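Local coordinates for lectin (Pleurotus ostreatus, PDB 6LI7), which binds N-acetylgalactosamine through a calcium ion and is probably a promiscuous sugar-binding mushroom lectin, at residues A[55-60]-A[145-150]; A[70-75]-A[133-138]; A[255-260]-A[307-312]; A[259-264]-A[273-278]. All coordinates share one frame; numbering follows the deposited sequence.

Contact 1 of 4, residues A[55-60]-A[145-150]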
loop_
_atom_site.group_PDB
_atom_site.type_symbol
_atom_site.label_atom_id
_atom_site.label_comp_id
_atom_site.label_asym_id
_atom_site.label_seq_id
_atom_site.Cartn_x
_atom_site.Cartn_y
_atom_site.Cartn_z
ATOM N N TRP A 55 -5.440 -7.759 -19.105
ATOM C CA TRP A 55 -4.211 -7.285 -19.776
ATOM C C TRP A 55 -4.613 -6.414 -20.965
ATOM O O TRP A 55 -5.537 -6.822 -21.743
ATOM C CB TRP A 55 -3.386 -8.463 -20.241
ATOM C CG TRP A 55 -2.907 -9.322 -19.130
ATOM C CD1 TRP A 55 -3.458 -10.487 -18.669
ATOM C CD2 TRP A 55 -1.699 -9.101 -18.371
ATOM N NE1 TRP A 55 -2.696 -10.975 -17.635
ATOM C CE2 TRP A 55 -1.612 -10.156 -17.444
ATOM C CE3 TRP A 55 -0.701 -8.121 -18.398
ATOM C CZ2 TRP A 55 -0.566 -10.237 -16.533
ATOM C CZ3 TRP A 55 0.334 -8.189 -17.471
ATOM C CH2 TRP A 55 0.396 -9.244 -16.565
ATOM N N ILE A 56 -4.000 -5.245 -21.099
ATOM C CA ILE A 56 -4.240 -4.368 -22.266
ATOM C C ILE A 56 -2.927 -4.003 -22.943
ATOM O O ILE A 56 -1.849 -3.926 -22.284
ATOM C CB ILE A 56 -5.073 -3.127 -21.907
ATOM C CG1 ILE A 56 -4.350 -2.209 -20.909
ATOM C CG2 ILE A 56 -6.449 -3.534 -21.430
ATOM C CD1 ILE A 56 -5.149 -0.974 -20.569
ATOM N N TRP A 57 -3.035 -3.737 -24.250
ATOM C CA TRP A 57 -1.951 -3.114 -25.032
ATOM C C TRP A 57 -2.641 -2.335 -26.155
ATOM O O TRP A 57 -3.825 -2.030 -25.981
ATOM C CB TRP A 57 -0.981 -4.210 -25.505
ATOM C CG TRP A 57 0.313 -3.665 -26.000
ATOM C CD1 TRP A 57 0.792 -3.710 -27.281
ATOM C CD2 TRP A 57 1.317 -2.999 -25.210
ATOM N NE1 TRP A 57 2.008 -3.098 -27.345
ATOM C CE2 TRP A 57 2.362 -2.652 -26.101
ATOM C CE3 TRP A 57 1.439 -2.681 -23.852
ATOM C CZ2 TRP A 57 3.509 -1.986 -25.673
ATOM C CZ3 TRP A 57 2.597 -2.063 -23.410
ATOM C CH2 TRP A 57 3.600 -1.702 -24.319
ATOM N N THR A 58 -1.962 -2.083 -27.270
ATOM C CA THR A 58 -2.445 -1.181 -28.352
ATOM C C THR A 58 -3.257 -1.918 -29.413
ATOM O O THR A 58 -4.016 -1.256 -30.079
ATOM C CB THR A 58 -1.243 -0.550 -29.042
ATOM O OG1 THR A 58 -0.478 -1.596 -29.683
ATOM C CG2 THR A 58 -0.473 0.240 -28.010
ATOM N N GLY A 59 -3.033 -3.214 -29.598
ATOM C CA GLY A 59 -3.609 -3.992 -30.710
ATOM C C GLY A 59 -2.870 -3.713 -32.008
ATOM O O GLY A 59 -3.410 -4.032 -33.048
ATOM N N GLU A 60 -1.667 -3.132 -31.967
ATOM C CA GLU A 60 -0.808 -3.062 -33.164
ATOM C C GLU A 60 -0.678 -4.471 -33.743
ATOM O O GLU A 60 -0.552 -4.585 -34.948
ATOM C CB GLU A 60 0.565 -2.439 -32.866
ATOM C CG GLU A 60 0.436 -0.918 -32.731
ATOM C CD GLU A 60 1.555 -0.287 -31.918
ATOM O OE1 GLU A 60 1.675 -0.524 -30.680
ATOM O OE2 GLU A 60 2.371 0.344 -32.554
ATOM N N ALA A 145 3.231 -8.119 -25.088
ATOM C CA ALA A 145 3.215 -6.863 -24.310
ATOM C C ALA A 145 1.840 -6.682 -23.653
ATOM O O ALA A 145 0.782 -6.996 -24.294
ATOM C CB ALA A 145 3.568 -5.720 -25.213
ATOM N N GLY A 146 1.845 -6.190 -22.420
ATOM C CA GLY A 146 0.598 -5.907 -21.711
ATOM C C GLY A 146 0.771 -5.281 -20.354
ATOM O O GLY A 146 1.832 -5.468 -19.671
ATOM N N ILE A 147 -0.271 -4.572 -19.960
ATOM C CA ILE A 147 -0.401 -3.934 -18.627
ATOM C C ILE A 147 -1.662 -4.493 -17.981
ATOM O O ILE A 147 -2.731 -4.538 -18.673
ATOM C CB ILE A 147 -0.500 -2.417 -18.862
ATOM C CG1 ILE A 147 0.743 -1.843 -19.525
ATOM C CG2 ILE A 147 -0.803 -1.700 -17.590
ATOM C CD1 ILE A 147 1.995 -2.037 -18.762
ATOM N N MET A 148 -1.611 -4.806 -16.705
ATOM C CA MET A 148 -2.798 -5.173 -15.923
ATOM C C MET A 148 -2.787 -4.411 -14.597
ATOM O O MET A 148 -1.738 -4.396 -13.904
ATOM C CB MET A 148 -2.768 -6.668 -15.632
ATOM C CG MET A 148 -3.829 -7.102 -14.625
ATOM S SD MET A 148 -3.757 -8.900 -14.291
ATOM C CE MET A 148 -4.874 -9.468 -15.574
ATOM N N ALA A 149 -3.915 -3.852 -14.223
ATOM C CA ALA A 149 -4.020 -3.175 -12.923
ATOM C C ALA A 149 -5.388 -3.423 -12.329
ATOM O O ALA A 149 -6.397 -3.512 -13.040
ATOM C CB ALA A 149 -3.720 -1.706 -13.059
ATOM N N SER A 150 -5.403 -3.432 -11.028
ATOM C CA SER A 150 -6.632 -3.330 -10.224
ATOM C C SER A 150 -6.464 -2.112 -9.308
ATOM O O SER A 150 -5.384 -1.942 -8.669
ATOM C CB SER A 150 -6.829 -4.665 -9.549
ATOM O OG SER A 150 -7.696 -4.615 -8.465
#

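Contact 2 of 4, residues A[70-75]-A[133-138]. With CA (calcium ion), chain F.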
loop_
_atom_site.group_PDB
_atom_site.type_symbol
_atom_site.label_atom_id
_atom_site.label_comp_id
_atom_site.label_asym_id
_atom_site.label_seq_id
_atom_site.Cartn_x
_atom_site.Cartn_y
_atom_site.Cartn_z
ATOM N N ILE A 70 9.544 -3.665 -29.760
ATOM C CA ILE A 70 10.076 -2.843 -28.643
ATOM C C ILE A 70 9.441 -1.479 -28.781
ATOM O O ILE A 70 9.470 -0.922 -29.836
ATOM C CB ILE A 70 11.614 -2.806 -28.664
ATOM C CG1 ILE A 70 12.173 -4.195 -28.362
ATOM C CG2 ILE A 70 12.099 -1.751 -27.692
ATOM C CD1 ILE A 70 13.657 -4.316 -28.527
ATOM N N SER A 71 8.800 -0.987 -27.742
ATOM C CA SER A 71 7.983 0.235 -27.825
ATOM C C SER A 71 7.561 0.670 -26.431
ATOM O O SER A 71 7.492 -0.212 -25.508
ATOM C CB SER A 71 6.751 -0.006 -28.678
ATOM O OG SER A 71 6.067 -1.211 -28.339
ATOM N N THR A 72 7.188 1.937 -26.307
ATOM C CA THR A 72 6.514 2.510 -25.116
ATOM C C THR A 72 5.147 2.983 -25.567
ATOM O O THR A 72 5.088 3.601 -26.609
ATOM C CB THR A 72 7.359 3.652 -24.514
ATOM O OG1 THR A 72 8.635 3.066 -24.272
ATOM C CG2 THR A 72 6.777 4.256 -23.247
ATOM N N ARG A 73 4.102 2.704 -24.799
ATOM C CA ARG A 73 2.723 3.058 -25.161
ATOM C C ARG A 73 2.012 3.611 -23.939
ATOM O O ARG A 73 2.227 3.167 -22.805
ATOM C CB ARG A 73 1.993 1.847 -25.758
ATOM C CG ARG A 73 2.659 1.276 -27.003
ATOM C CD ARG A 73 2.455 2.230 -28.161
ATOM N NE ARG A 73 2.954 1.713 -29.422
ATOM C CZ ARG A 73 4.084 2.115 -30.019
ATOM N NH1 ARG A 73 4.877 3.021 -29.452
ATOM N NH2 ARG A 73 4.431 1.596 -31.174
ATOM N N PRO A 74 1.147 4.616 -24.170
ATOM C CA PRO A 74 0.355 5.214 -23.111
ATOM C C PRO A 74 -1.001 4.540 -22.930
ATOM O O PRO A 74 -1.603 4.089 -23.948
ATOM C CB PRO A 74 0.097 6.628 -23.634
ATOM C CG PRO A 74 0.036 6.455 -25.151
ATOM C CD PRO A 74 0.972 5.303 -25.470
ATOM N N PHE A 75 -1.504 4.615 -21.702
ATOM C CA PHE A 75 -2.862 4.162 -21.332
ATOM C C PHE A 75 -3.414 5.140 -20.313
ATOM O O PHE A 75 -2.649 5.512 -19.423
ATOM C CB PHE A 75 -2.805 2.729 -20.787
ATOM C CG PHE A 75 -2.130 1.765 -21.724
ATOM C CD1 PHE A 75 -2.866 1.084 -22.691
ATOM C CD2 PHE A 75 -0.758 1.605 -21.699
ATOM C CE1 PHE A 75 -2.246 0.252 -23.604
ATOM C CE2 PHE A 75 -0.134 0.731 -22.588
ATOM C CZ PHE A 75 -0.885 0.064 -23.547
ATOM N N ALA A 133 -3.090 7.006 -15.365
ATOM C CA ALA A 133 -2.307 6.944 -16.608
ATOM C C ALA A 133 -1.136 6.004 -16.374
ATOM O O ALA A 133 -0.579 5.968 -15.245
ATOM C CB ALA A 133 -1.839 8.307 -17.032
ATOM N N ILE A 134 -0.811 5.217 -17.383
ATOM C CA ILE A 134 0.296 4.239 -17.284
ATOM C C ILE A 134 1.067 4.324 -18.581
ATOM O O ILE A 134 0.430 4.358 -19.636
ATOM C CB ILE A 134 -0.221 2.819 -17.011
ATOM C CG1 ILE A 134 -1.161 2.754 -15.826
ATOM C CG2 ILE A 134 0.934 1.825 -16.883
ATOM C CD1 ILE A 134 -1.876 1.407 -15.704
ATOM N N ALA A 135 2.380 4.387 -18.493
ATOM C CA ALA A 135 3.287 4.180 -19.634
ATOM C C ALA A 135 3.783 2.750 -19.536
ATOM O O ALA A 135 4.403 2.439 -18.495
ATOM C CB ALA A 135 4.452 5.153 -19.607
ATOM N N GLY A 136 3.472 1.904 -20.530
ATOM C CA GLY A 136 3.948 0.510 -20.571
ATOM C C GLY A 136 5.065 0.405 -21.571
ATOM O O GLY A 136 5.078 1.218 -22.506
ATOM N N GLN A 137 5.992 -0.513 -21.372
ATOM C CA GLN A 137 7.126 -0.692 -22.298
ATOM C C GLN A 137 7.254 -2.170 -22.586
ATOM O O GLN A 137 7.360 -2.972 -21.630
ATOM C CB GLN A 137 8.494 -0.234 -21.756
ATOM C CG GLN A 137 8.500 1.208 -21.257
ATOM C CD GLN A 137 9.731 1.491 -20.411
ATOM O OE1 GLN A 137 10.828 1.108 -20.793
ATOM N NE2 GLN A 137 9.540 2.067 -19.224
ATOM N N ASN A 138 7.334 -2.496 -23.855
ATOM C CA ASN A 138 7.783 -3.822 -24.312
ATOM C C ASN A 138 9.285 -3.717 -24.572
ATOM O O ASN A 138 9.690 -2.841 -25.389
ATOM C CB ASN A 138 7.069 -4.214 -25.588
ATOM C CG ASN A 138 7.307 -5.647 -25.942
ATOM O OD1 ASN A 138 7.562 -6.458 -25.034
ATOM N ND2 ASN A 138 7.166 -5.957 -27.230
HETATM CA CA CA F . 7.526 -8.393 -23.705
#

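Contact 3 of 4, residues A[255-260]-A[307-312]. With CA (calcium ion), chain E; NGA (2-acetamido-2-deoxy-beta-D-galactopyranose), chain I.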
loop_
_atom_site.group_PDB
_atom_site.type_symbol
_atom_site.label_atom_id
_atom_site.label_comp_id
_atom_site.label_asym_id
_atom_site.label_seq_id
_atom_site.Cartn_x
_atom_site.Cartn_y
_atom_site.Cartn_z
ATOM N N LEU A 255 0.855 -2.638 8.785
ATOM C CA LEU A 255 1.174 -4.073 8.865
ATOM C C LEU A 255 1.887 -4.282 10.196
ATOM O O LEU A 255 2.893 -3.592 10.438
ATOM C CB LEU A 255 2.049 -4.462 7.678
ATOM C CG LEU A 255 2.458 -5.941 7.704
ATOM C CD1 LEU A 255 1.242 -6.844 7.567
ATOM C CD2 LEU A 255 3.486 -6.226 6.615
ATOM N N ILE A 256 1.417 -5.210 11.021
ATOM C CA ILE A 256 1.972 -5.373 12.376
ATOM C C ILE A 256 1.914 -6.832 12.840
ATOM O O ILE A 256 0.967 -7.553 12.554
ATOM C CB ILE A 256 1.219 -4.428 13.327
ATOM C CG1 ILE A 256 1.721 -4.525 14.768
ATOM C CG2 ILE A 256 -0.279 -4.633 13.203
ATOM C CD1 ILE A 256 1.283 -3.342 15.655
ATOM N N ALA A 257 2.873 -7.188 13.668
ATOM C CA ALA A 257 2.917 -8.493 14.355
ATOM C C ALA A 257 3.650 -8.286 15.681
ATOM O O ALA A 257 4.558 -7.415 15.771
ATOM C CB ALA A 257 3.653 -9.516 13.468
ATOM N N ALA A 258 3.373 -9.133 16.656
ATOM C CA ALA A 258 4.105 -9.067 17.930
ATOM C C ALA A 258 4.306 -10.466 18.535
ATOM O O ALA A 258 3.396 -11.278 18.511
ATOM C CB ALA A 258 3.354 -8.162 18.888
ATOM N N ASP A 259 5.443 -10.626 19.191
ATOM C CA ASP A 259 5.729 -11.737 20.110
ATOM C C ASP A 259 5.498 -11.297 21.570
ATOM O O ASP A 259 6.319 -10.504 22.014
ATOM C CB ASP A 259 7.159 -12.217 19.934
ATOM C CG ASP A 259 7.522 -13.380 20.850
ATOM O OD1 ASP A 259 6.739 -13.665 21.789
ATOM O OD2 ASP A 259 8.548 -14.016 20.569
ATOM N N ASP A 260 4.244 -11.360 21.976
ATOM C CA ASP A 260 3.317 -12.525 21.938
ATOM C C ASP A 260 2.011 -11.983 21.371
ATOM O O ASP A 260 1.311 -12.714 20.666
ATOM C CB ASP A 260 3.174 -13.233 23.288
ATOM C CG ASP A 260 4.233 -14.302 23.461
ATOM O OD1 ASP A 260 4.140 -15.296 22.701
ATOM O OD2 ASP A 260 5.195 -14.087 24.259
ATOM N N GLY A 307 9.068 -9.039 20.960
ATOM C CA GLY A 307 9.306 -7.973 19.967
ATOM C C GLY A 307 8.022 -7.544 19.326
ATOM O O GLY A 307 7.028 -8.316 19.297
ATOM N N VAL A 308 8.013 -6.312 18.831
ATOM C CA VAL A 308 6.898 -5.860 17.980
ATOM C C VAL A 308 7.521 -5.274 16.716
ATOM O O VAL A 308 8.618 -4.732 16.755
ATOM C CB VAL A 308 5.944 -4.930 18.748
ATOM C CG1 VAL A 308 6.640 -3.661 19.217
ATOM C CG2 VAL A 308 4.745 -4.607 17.898
ATOM N N ILE A 309 6.857 -5.501 15.590
ATOM C CA ILE A 309 7.379 -5.053 14.281
ATOM C C ILE A 309 6.216 -4.496 13.489
ATOM O O ILE A 309 5.134 -5.060 13.544
ATOM C CB ILE A 309 8.119 -6.178 13.524
ATOM C CG1 ILE A 309 8.824 -5.618 12.286
ATOM C CG2 ILE A 309 7.182 -7.340 13.190
ATOM C CD1 ILE A 309 9.786 -6.612 11.644
ATOM N N ALA A 310 6.454 -3.385 12.799
ATOM C CA ALA A 310 5.378 -2.784 11.977
ATOM C C ALA A 310 5.948 -1.974 10.835
ATOM O O ALA A 310 7.085 -1.485 10.930
ATOM C CB ALA A 310 4.417 -1.964 12.802
ATOM N N THR A 311 5.141 -1.868 9.782
ATOM C CA THR A 311 5.369 -0.959 8.638
ATOM C C THR A 311 4.104 -0.163 8.458
ATOM O O THR A 311 3.047 -0.771 8.486
ATOM C CB THR A 311 5.749 -1.742 7.374
ATOM O OG1 THR A 311 6.861 -2.579 7.716
ATOM C CG2 THR A 311 6.153 -0.846 6.222
ATOM N N ILE A 312 4.238 1.138 8.229
ATOM C CA ILE A 312 3.077 2.056 8.071
ATOM C C ILE A 312 3.312 2.866 6.821
ATOM O O ILE A 312 4.393 3.414 6.685
ATOM C CB ILE A 312 2.881 2.977 9.277
ATOM C CG1 ILE A 312 2.682 2.131 10.530
ATOM C CG2 ILE A 312 1.706 3.908 9.041
ATOM C CD1 ILE A 312 2.862 2.897 11.814
HETATM CA CA CA E . 7.441 -14.357 23.917
HETATM C C1 NGA I . 8.605 -19.340 22.780
HETATM C C2 NGA I . 7.831 -18.349 23.694
HETATM C C3 NGA I . 6.944 -17.477 22.785
HETATM C C4 NGA I . 7.846 -16.873 21.705
HETATM C C5 NGA I . 8.820 -17.890 21.037
HETATM C C6 NGA I . 9.700 -17.195 20.020
HETATM C C7 NGA I . 7.547 -19.049 26.049
HETATM C C8 NGA I . 6.613 -19.745 27.006
HETATM N N2 NGA I . 7.106 -19.047 24.785
HETATM O O1 NGA I . 9.308 -20.278 23.516
HETATM O O3 NGA I . 6.295 -16.357 23.496
HETATM O O4 NGA I . 8.611 -15.785 22.358
HETATM O O5 NGA I . 9.607 -18.548 22.087
HETATM O O6 NGA I . 10.544 -18.067 19.342
HETATM O O7 NGA I . 8.626 -18.558 26.466
#

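Contact 4 of 4, residues A[259-264]-A[273-278]. With CA (calcium ion), chain E; NGA (2-acetamido-2-deoxy-beta-D-galactopyranose), chain I.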
loop_
_atom_site.group_PDB
_atom_site.type_symbol
_atom_site.label_atom_id
_atom_site.label_comp_id
_atom_site.label_asym_id
_atom_site.label_seq_id
_atom_site.Cartn_x
_atom_site.Cartn_y
_atom_site.Cartn_z
ATOM N N ASP A 259 5.443 -10.626 19.191
ATOM C CA ASP A 259 5.729 -11.737 20.110
ATOM C C ASP A 259 5.498 -11.297 21.570
ATOM O O ASP A 259 6.319 -10.504 22.014
ATOM C CB ASP A 259 7.159 -12.217 19.934
ATOM C CG ASP A 259 7.522 -13.380 20.850
ATOM O OD1 ASP A 259 6.739 -13.665 21.789
ATOM O OD2 ASP A 259 8.548 -14.016 20.569
ATOM N N ASP A 260 4.244 -11.360 21.976
ATOM C CA ASP A 260 3.317 -12.525 21.938
ATOM C C ASP A 260 2.011 -11.983 21.371
ATOM O O ASP A 260 1.311 -12.714 20.666
ATOM C CB ASP A 260 3.174 -13.233 23.288
ATOM C CG ASP A 260 4.233 -14.302 23.461
ATOM O OD1 ASP A 260 4.140 -15.296 22.701
ATOM O OD2 ASP A 260 5.195 -14.087 24.259
ATOM N N ARG A 261 1.707 -10.693 21.622
ATOM C CA ARG A 261 0.371 -10.128 21.292
ATOM C C ARG A 261 0.446 -8.595 21.340
ATOM O O ARG A 261 1.443 -8.068 21.848
ATOM C CB ARG A 261 -0.673 -10.683 22.270
ATOM C CG ARG A 261 -0.519 -10.194 23.709
ATOM C CD ARG A 261 -1.317 -10.921 24.798
ATOM N NE ARG A 261 -2.561 -11.435 24.267
ATOM C CZ ARG A 261 -2.828 -12.731 24.068
ATOM N NH1 ARG A 261 -1.948 -13.655 24.426
ATOM N NH2 ARG A 261 -3.975 -13.100 23.512
ATOM N N TYR A 262 -0.509 -7.892 20.724
ATOM C CA TYR A 262 -0.474 -6.410 20.697
ATOM C C TYR A 262 -1.921 -5.933 20.658
ATOM O O TYR A 262 -2.825 -6.704 20.244
ATOM C CB TYR A 262 0.334 -5.809 19.522
ATOM C CG TYR A 262 -0.353 -6.038 18.203
ATOM C CD1 TYR A 262 -0.226 -7.253 17.534
ATOM C CD2 TYR A 262 -1.292 -5.137 17.743
ATOM C CE1 TYR A 262 -0.962 -7.517 16.377
ATOM C CE2 TYR A 262 -2.071 -5.405 16.633
ATOM C CZ TYR A 262 -1.893 -6.590 15.930
ATOM O OH TYR A 262 -2.686 -6.816 14.847
ATOM N N THR A 263 -2.087 -4.663 21.013
ATOM C CA THR A 263 -3.257 -3.843 20.648
ATOM C C THR A 263 -2.749 -2.527 20.085
ATOM O O THR A 263 -1.785 -1.928 20.689
ATOM C CB THR A 263 -4.151 -3.548 21.856
ATOM O OG1 THR A 263 -4.479 -4.798 22.450
ATOM C CG2 THR A 263 -5.419 -2.808 21.467
ATOM N N LEU A 264 -3.369 -2.103 18.990
ATOM C CA LEU A 264 -2.873 -0.975 18.192
ATOM C C LEU A 264 -3.922 0.127 18.302
ATOM O O LEU A 264 -5.098 -0.210 18.132
ATOM C CB LEU A 264 -2.747 -1.413 16.741
ATOM C CG LEU A 264 -2.441 -0.316 15.732
ATOM C CD1 LEU A 264 -1.089 0.322 15.982
ATOM C CD2 LEU A 264 -2.490 -0.894 14.327
ATOM N N SER A 273 -6.150 -5.766 17.355
ATOM C CA SER A 273 -5.179 -6.505 18.174
ATOM C C SER A 273 -4.929 -7.880 17.544
ATOM O O SER A 273 -5.645 -8.296 16.639
ATOM C CB SER A 273 -5.691 -6.525 19.587
ATOM O OG SER A 273 -6.874 -7.236 19.556
ATOM N N GLY A 274 -3.837 -8.498 17.932
ATOM C CA GLY A 274 -3.400 -9.755 17.346
ATOM C C GLY A 274 -2.641 -10.488 18.418
ATOM O O GLY A 274 -2.307 -9.855 19.458
ATOM N N SER A 275 -2.402 -11.772 18.196
ATOM C CA SER A 275 -1.644 -12.605 19.135
ATOM C C SER A 275 -0.782 -13.597 18.371
ATOM O O SER A 275 -0.662 -14.689 18.864
ATOM C CB SER A 275 -2.606 -13.310 20.070
ATOM O OG SER A 275 -3.633 -13.961 19.336
ATOM N N SER A 276 -0.216 -13.229 17.226
ATOM C CA SER A 276 0.612 -14.160 16.430
ATOM C C SER A 276 1.893 -13.471 15.986
ATOM O O SER A 276 1.828 -12.369 15.462
ATOM C CB SER A 276 -0.163 -14.671 15.242
ATOM O OG SER A 276 0.688 -15.445 14.448
ATOM N N TYR A 277 3.019 -14.135 16.181
ATOM C CA TYR A 277 4.310 -13.686 15.675
ATOM C C TYR A 277 4.638 -14.441 14.384
ATOM O O TYR A 277 5.698 -14.180 13.872
ATOM C CB TYR A 277 5.375 -13.786 16.752
ATOM C CG TYR A 277 5.523 -15.126 17.420
ATOM C CD1 TYR A 277 6.335 -16.097 16.870
ATOM C CD2 TYR A 277 4.956 -15.361 18.654
ATOM C CE1 TYR A 277 6.522 -17.315 17.498
ATOM C CE2 TYR A 277 5.108 -16.575 19.296
ATOM C CZ TYR A 277 5.901 -17.555 18.708
ATOM O OH TYR A 277 6.102 -18.755 19.322
ATOM N N THR A 278 3.709 -15.219 13.828
ATOM C CA THR A 278 3.947 -15.939 12.546
ATOM C C THR A 278 2.966 -15.465 11.471
ATOM O O THR A 278 3.278 -15.699 10.264
ATOM C CB THR A 278 3.830 -17.463 12.714
ATOM O OG1 THR A 278 2.514 -17.739 13.202
ATOM C CG2 THR A 278 4.909 -18.047 13.594
HETATM CA CA CA E . 7.441 -14.357 23.917
HETATM C C1 NGA I . 8.605 -19.340 22.780
HETATM C C2 NGA I . 7.831 -18.349 23.694
HETATM C C3 NGA I . 6.944 -17.477 22.785
HETATM C C4 NGA I . 7.846 -16.873 21.705
HETATM C C5 NGA I . 8.820 -17.890 21.037
HETATM C C6 NGA I . 9.700 -17.195 20.020
HETATM C C7 NGA I . 7.547 -19.049 26.049
HETATM C C8 NGA I . 6.613 -19.745 27.006
HETATM N N2 NGA I . 7.106 -19.047 24.785
HETATM O O1 NGA I . 9.308 -20.278 23.516
HETATM O O3 NGA I . 6.295 -16.357 23.496
HETATM O O4 NGA I . 8.611 -15.785 22.358
HETATM O O5 NGA I . 9.607 -18.548 22.087
HETATM O O6 NGA I . 10.544 -18.067 19.342
HETATM O O7 NGA I . 8.626 -18.558 26.466
HETATM O O HOH W 1 -5.452 -15.077 22.019
#

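Contact 1 of 4, residues A[55-60]-A[145-150]
Met148 lies against one face of the Trp55 indole, and its side chain can be followed along that face. CB starts over the rim of the benzo ring, 3.7 Å from Trp55 CE3. The chain runs out with CG anti to the backbone N (chi1 170°) and then bends at chi3, which turns the end back over the ring. SD stands 4.3 Å from the centroid of the five-membered ring, a Met-aromatic contact. CE makes a CH-pi contact over the same ring, 3.6 Å from its centroid. A flexible thioether suits this place because it can follow a flat surface.

The backbones meet in a single antiparallel bridge, Ile56 with Ile147, which joins strand 54-57 to the start of strand 146-155. Both bonds of the pair form; Ile56 N to Ile147 O measures 2.8 Å. Beside it, Gly146 has no side chain, so the edge of Trp55 can approach its backbone, with CE3 at 3.7 Å from Gly146 C. Past Ile56, Trp57 meets Ala145, whose side chain is about 5 Å from a calcium ion. A methyl suits the flat indole, CB lying 3.4 Å above its plane; Thr58 CG2 is near the opposite face's rim.

Contact 2 of 4, residues A[70-75]-A[133-138]
Phe75 turns the edge of its ring toward strand 133-138. CD2 lies 3.6 Å from Ile134 O, and farther along the same edge CE2 approaches Gly136 N. Gly136 suits its place because it puts no side chain where the ring reaches. The guanidinium of Arg73 is the second flat group, and Ser71 CB from its own strand lies over one face, 3.5 Å above the plane. NH1 donates to Thr72 O at 2.9 Å, from 42° out of the carbonyl plane, and ties the group back to its own strand, while NH2 forms a salt bridge with Glu60, after strand 54-57. The third is the Asn138 amide, whose two ends are used differently: OD1 binds the calcium ion at 2.4 Å, while ND2 donates to Ile69 O. A chi1 of -169° swings the amide away from its own backbone nitrogen and off the sheet face, at the last residue of the strand, to the metal, and the bond from ND2 fixes which end faces it. Asp97, Asp98, Ser143 and the carbonyl of Pro144 also bind this ion.

On the other face of the sheet, Thr72 and Gln137 lie side by side, OG1 of Thr72 being 3.5 Å from CG of Gln137. Regular antiparallel pairing underlies all this, with Ser71, Arg73 and Phe75 in hydrogen-bonded pairs opposite Asn138, Gly136 and Ile134. Strand 129-138 continues the sheet to strand 99-104, and strand 71-80 to strand 170-171. Ile56 and Trp57 of strand 54-57 and Ile147 of strand 146-155 pack against the Arg73 and Phe75 face.

Contact 3 of 4, residues A[255-260]-A[307-312]
Strands 255-259 and 307-312 run exactly antiparallel, and three hydrogen-bonded pairs, Leu255-Thr311, Ala257-Ile309 and Asp259-Gly307, hold them in register. The bond from Gly307 N to Asp259 O, at 3.3 Å, is the longest of the six. Small and branched apolar residues fill one face: Ala258 CB rests 3.9 Å from Val308 CG2, and Ile256 CB lies 4.1 Å from Ala310 CB. Ala258 and Ala310 are small enough to sit at these close non-hydrogen-bonded pairs, and Ile297 of strand 293-301 packs on Ile256 and Val308.

At the strand end, Asp259 chi1 near 180° points its carboxylate away from the backbone nitrogen to the calcium ion, which OD1 binds at 2.4 Å. OD2 accepts from Trp364 NE1 and lies 2.5 Å from O4 of N-acetylgalactosamine. Asp260 OD2 binds the same ion, and OD1 is 2.5 Å from the sugar's O3. The peptide between the aspartates lies on the cis side, though strongly twisted as modelled, consistent with both carboxylates facing one metal. Asn301 and the carbonyls of Gly303 and Pro305, with the sugar's O3 and O4, complete the site. Consecutive aspartates joined this way recall the calcium-dependent sugar sites of PA14-type lectins.

Contact 4 of 4, residues A[259-264]-A[273-278]
Tyr262 lays its ring over the backbone of Gly274, whose N stands 3.3 Å above the ring plane toward the rim. CG of Tyr262 sits between the backbone N and the carbonyl carbon (chi1 69°), and this folds the ring across onto the neighbouring strand. Glycine suits the place, because the ring occupies the side on which a CB would project. The phenol oxygen is hydrogen-bonded to Asp281 and Tyr283, which fixes the ring's far end.

These residues belong to the beta hairpin of strands 261-266 and 269-274, where Tyr262 and Gly274 form an antiparallel hydrogen-bonded pair; Tyr262 N donates to Gly274 O at 2.9 Å. Beyond it, Ser275 CB lies 3.7 Å from the guanidinium plane of Arg261, toward its rim. A water lies at the edge of that group and accepts from NH2.

Tyr277 is turned differently again. Its ring places one face toward the Asp259 carboxylate, CD2 being 3.9 Å from CG, and its edge toward Asp260, with CE2 3.8 Å from OD1. The phenol end reaches N-acetylgalactosamine, where OH is 3.3 Å from C5 of the sugar. A long flat side chain suits this position, since it spans from the calcium-binding aspartates to C4, C5 and C6 of the sugar.

The four contacts form two pairs on opposite sides of the chain's centre. Contacts 1 and 2, with centres about 9 Å apart, pack directly: Trp57 CE3 touches Phe75 CZ at 3.6 Å. They border one calcium ion, bound by Asn138 of contact 2, with the Ala145 side chain of contact 1 about 5 Å from it. Contacts 3 and 4 are closer still, about 7 Å between centres, because they share Asp259 and Asp260, and both reach the second calcium ion and its N-acetylgalactosamine. The pairs do not meet; contacts 1 and 3 are about 18 Å apart at their nearest atoms. Each calcium site uses two consecutive aspartates and an asparagine.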